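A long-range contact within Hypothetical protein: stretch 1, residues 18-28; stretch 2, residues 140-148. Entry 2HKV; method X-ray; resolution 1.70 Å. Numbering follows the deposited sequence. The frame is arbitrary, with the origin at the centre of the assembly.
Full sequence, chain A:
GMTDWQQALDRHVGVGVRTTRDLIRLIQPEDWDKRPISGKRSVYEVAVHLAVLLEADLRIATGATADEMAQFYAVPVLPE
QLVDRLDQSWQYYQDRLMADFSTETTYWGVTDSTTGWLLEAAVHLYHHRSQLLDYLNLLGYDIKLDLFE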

# COMPACT_ATOMS: atom_id res chain seq x y z
N ARG A 18 -0.13 -7.73 11.09
CA ARG A 18 -0.74 -7.62 12.42
C ARG A 18 -1.91 -6.65 12.49
O ARG A 18 -2.93 -6.93 13.16
CB ARG A 18 0.28 -7.27 13.46
CG ARG A 18 1.28 -8.40 13.62
CD ARG A 18 2.21 -8.19 14.76
NE ARG A 18 2.89 -6.92 14.62
CZ ARG A 18 4.09 -6.73 14.07
NH1 ARG A 18 4.82 -7.76 13.58
NH2 ARG A 18 4.56 -5.48 14.02
N THR A 19 -1.79 -5.51 11.81
CA THR A 19 -2.91 -4.57 11.72
C THR A 19 -4.07 -5.14 10.96
O THR A 19 -5.21 -4.95 11.37
CB THR A 19 -2.50 -3.21 11.17
OG1 THR A 19 -1.88 -3.37 9.88
CG2 THR A 19 -1.51 -2.48 12.18
N THR A 20 -3.85 -5.88 9.88
CA THR A 20 -4.94 -6.54 9.18
C THR A 20 -5.67 -7.54 10.06
O THR A 20 -6.92 -7.58 10.04
CB THR A 20 -4.48 -7.21 7.88
OG1 THR A 20 -3.92 -6.20 7.03
CG2 THR A 20 -5.64 -7.91 7.13
N ARG A 21 -4.91 -8.30 10.84
CA ARG A 21 -5.47 -9.28 11.77
C ARG A 21 -6.40 -8.55 12.74
O ARG A 21 -7.52 -8.99 13.00
CB ARG A 21 -4.35 -10.04 12.50
CG ARG A 21 -4.78 -11.31 13.13
CD ARG A 21 -3.70 -11.87 14.06
NE ARG A 21 -2.48 -12.19 13.31
CZ ARG A 21 -1.24 -11.86 13.65
NH1 ARG A 21 -0.98 -11.18 14.77
NH2 ARG A 21 -0.23 -12.23 12.87
N ASP A 22 -5.96 -7.39 13.25
CA ASP A 22 -6.78 -6.64 14.20
C ASP A 22 -8.05 -6.15 13.54
O ASP A 22 -9.14 -6.23 14.14
CB ASP A 22 -6.01 -5.45 14.76
CG ASP A 22 -4.85 -5.86 15.65
OD1 ASP A 22 -4.93 -6.97 16.28
OD2 ASP A 22 -3.86 -5.07 15.73
N LEU A 23 -7.93 -5.68 12.29
CA LEU A 23 -9.12 -5.17 11.59
C LEU A 23 -10.15 -6.28 11.38
O LEU A 23 -11.33 -6.06 11.62
CB LEU A 23 -8.77 -4.53 10.22
CG LEU A 23 -8.08 -3.16 10.22
CD1 LEU A 23 -7.69 -2.78 8.76
CD2 LEU A 23 -8.99 -2.07 10.80
N ILE A 24 -9.69 -7.45 10.96
CA ILE A 24 -10.56 -8.59 10.71
C ILE A 24 -11.29 -8.91 12.00
O ILE A 24 -12.50 -9.09 11.97
CB ILE A 24 -9.78 -9.82 10.11
CG1 ILE A 24 -9.34 -9.49 8.67
CG2 ILE A 24 -10.62 -11.12 10.16
CD1 ILE A 24 -8.36 -10.50 8.06
N ARG A 25 -10.58 -8.90 13.14
CA ARG A 25 -11.25 -9.17 14.43
C ARG A 25 -12.29 -8.12 14.87
O ARG A 25 -13.09 -8.37 15.78
CB ARG A 25 -10.20 -9.37 15.52
CG ARG A 25 -9.36 -10.62 15.35
CD ARG A 25 -8.10 -10.48 16.20
NE ARG A 25 -7.37 -11.73 16.32
CZ ARG A 25 -6.06 -11.82 16.59
NH1 ARG A 25 -5.31 -10.72 16.76
NH2 ARG A 25 -5.49 -13.01 16.68
N LEU A 26 -12.32 -6.96 14.22
CA LEU A 26 -13.32 -5.95 14.53
C LEU A 26 -14.63 -6.23 13.84
O LEU A 26 -15.68 -5.82 14.29
CB LEU A 26 -12.81 -4.54 14.16
CG LEU A 26 -11.55 -4.06 14.89
CD1 LEU A 26 -11.30 -2.58 14.57
CD2 LEU A 26 -11.69 -4.25 16.38
N ILE A 27 -14.57 -6.96 12.73
CA ILE A 27 -15.71 -7.06 11.86
C ILE A 27 -16.86 -7.80 12.57
O ILE A 27 -16.66 -8.86 13.17
CB ILE A 27 -15.35 -7.75 10.54
CG1 ILE A 27 -14.24 -6.97 9.79
CG2 ILE A 27 -16.68 -7.94 9.70
CD1 ILE A 27 -13.75 -7.64 8.49
N GLN A 28 -18.05 -7.21 12.54
CA GLN A 28 -19.22 -7.78 13.18
C GLN A 28 -19.92 -8.72 12.23
O GLN A 28 -19.92 -8.48 11.03
CB GLN A 28 -20.18 -6.65 13.60
CG GLN A 28 -19.54 -5.51 14.43
CD GLN A 28 -20.28 -4.19 14.26
N GLY A 140 -19.17 3.11 9.78
CA GLY A 140 -19.27 3.76 11.10
C GLY A 140 -18.38 3.20 12.19
O GLY A 140 -18.57 3.52 13.35
N TYR A 141 -17.35 2.44 11.86
CA TYR A 141 -16.51 1.87 12.89
C TYR A 141 -15.52 2.90 13.49
O TYR A 141 -14.95 2.67 14.55
CB TYR A 141 -15.68 0.71 12.34
CG TYR A 141 -16.40 -0.61 12.12
CD1 TYR A 141 -17.49 -0.72 11.27
CD2 TYR A 141 -15.93 -1.77 12.73
CE1 TYR A 141 -18.13 -1.95 11.06
CE2 TYR A 141 -16.54 -3.00 12.52
CZ TYR A 141 -17.65 -3.09 11.68
OH TYR A 141 -18.24 -4.31 11.47
N ASP A 142 -15.24 4.00 12.78
CA ASP A 142 -14.39 5.07 13.33
C ASP A 142 -13.06 4.49 13.87
O ASP A 142 -12.70 4.68 15.04
CB ASP A 142 -15.18 5.81 14.43
CG ASP A 142 -14.46 7.06 14.96
OD1 ASP A 142 -13.36 7.40 14.45
OD2 ASP A 142 -15.02 7.71 15.87
N ILE A 143 -12.33 3.80 13.02
CA ILE A 143 -11.14 3.04 13.48
C ILE A 143 -9.99 3.91 13.99
O ILE A 143 -9.57 4.86 13.33
CB ILE A 143 -10.68 2.04 12.40
CG1 ILE A 143 -11.70 0.87 12.36
CG2 ILE A 143 -9.19 1.53 12.63
CD1 ILE A 143 -12.00 0.42 11.02
N LYS A 144 -9.51 3.56 15.19
CA LYS A 144 -8.44 4.30 15.87
C LYS A 144 -7.20 3.39 16.10
O LYS A 144 -6.55 3.46 17.14
CB LYS A 144 -8.94 4.86 17.22
CG LYS A 144 -10.31 5.63 17.20
CD LYS A 144 -10.24 6.97 16.46
N LEU A 145 -6.88 2.57 15.10
CA LEU A 145 -5.75 1.62 15.15
C LEU A 145 -4.51 2.29 14.53
O LEU A 145 -4.59 2.82 13.42
CB LEU A 145 -6.10 0.37 14.33
CG LEU A 145 -5.82 -1.05 14.81
CD1 LEU A 145 -7.12 -1.74 15.25
CD2 LEU A 145 -5.22 -1.78 13.64
N ASP A 146 -3.37 2.27 15.22
CA ASP A 146 -2.15 2.83 14.64
C ASP A 146 -1.68 1.96 13.44
O ASP A 146 -1.21 0.83 13.61
CB ASP A 146 -1.04 2.97 15.71
CG ASP A 146 0.15 3.84 15.23
OD1 ASP A 146 0.31 4.03 14.00
OD2 ASP A 146 0.93 4.32 16.10
N LEU A 147 -1.82 2.53 12.25
CA LEU A 147 -1.58 1.81 10.98
C LEU A 147 -0.12 1.87 10.50
O LEU A 147 0.29 1.12 9.61
CB LEU A 147 -2.50 2.38 9.88
CG LEU A 147 -4.01 2.42 10.12
CD1 LEU A 147 -4.63 3.14 8.95
CD2 LEU A 147 -4.62 1.04 10.32
N PHE A 148 0.64 2.80 11.07
CA PHE A 148 2.07 2.93 10.83
C PHE A 148 2.72 3.20 12.20
O PHE A 148 3.94 3.19 12.34
CB PHE A 148 2.36 4.08 9.85
CG PHE A 148 1.88 3.83 8.43
CD1 PHE A 148 2.70 3.17 7.49
CD2 PHE A 148 0.60 4.27 8.02
CE1 PHE A 148 2.25 2.96 6.19
CE2 PHE A 148 0.15 4.05 6.72
CZ PHE A 148 0.97 3.40 5.81

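The C-terminal segment has no regular secondary structure and lies along the helix of the first stretch, running the opposite way. Thr 19 sits near Leu 147, and Leu 26 near Tyr 141.

Tyr 141 adopts chi1 m and points toward the first stretch, where its ring reaches Leu 26 and its OH reaches Gln 28. Its OH accepts the one hydrogen bond between the stretches, from Gln 28 N at 3.1 Å. The N-H...O angle of 166° is close to linear. Leu 26 O approaches the ring edge, 3.4 Å from Tyr 141 CE2.

Leu 26 is in the common m,t rotamer. Its CD1 touches two apolar partners, 4.1 Å from Ile 143 CG1 and 4.3 Å from Leu 145 CD1. Leu 23 is also m,t. Its CA-to-CB bond points sideways, yet CD2 comes to 3.9 Å from Ile 143 CD1. The chi2 of Ile 143 is off-well at 140°.

Leu 145 is off-well at both chi angles, -136° and 106°. Both of its methyls, CD1 and CD2, lie 3.9 Å from Asp 22 CB, and CD2 is also 3.9 Å from Thr 19 CB.

Thr 19 takes chi1 p. Its CG2 faces the second stretch, 3.6 Å from Asp 146 O, while OG1 is hydrogen-bonded elsewhere in the structure.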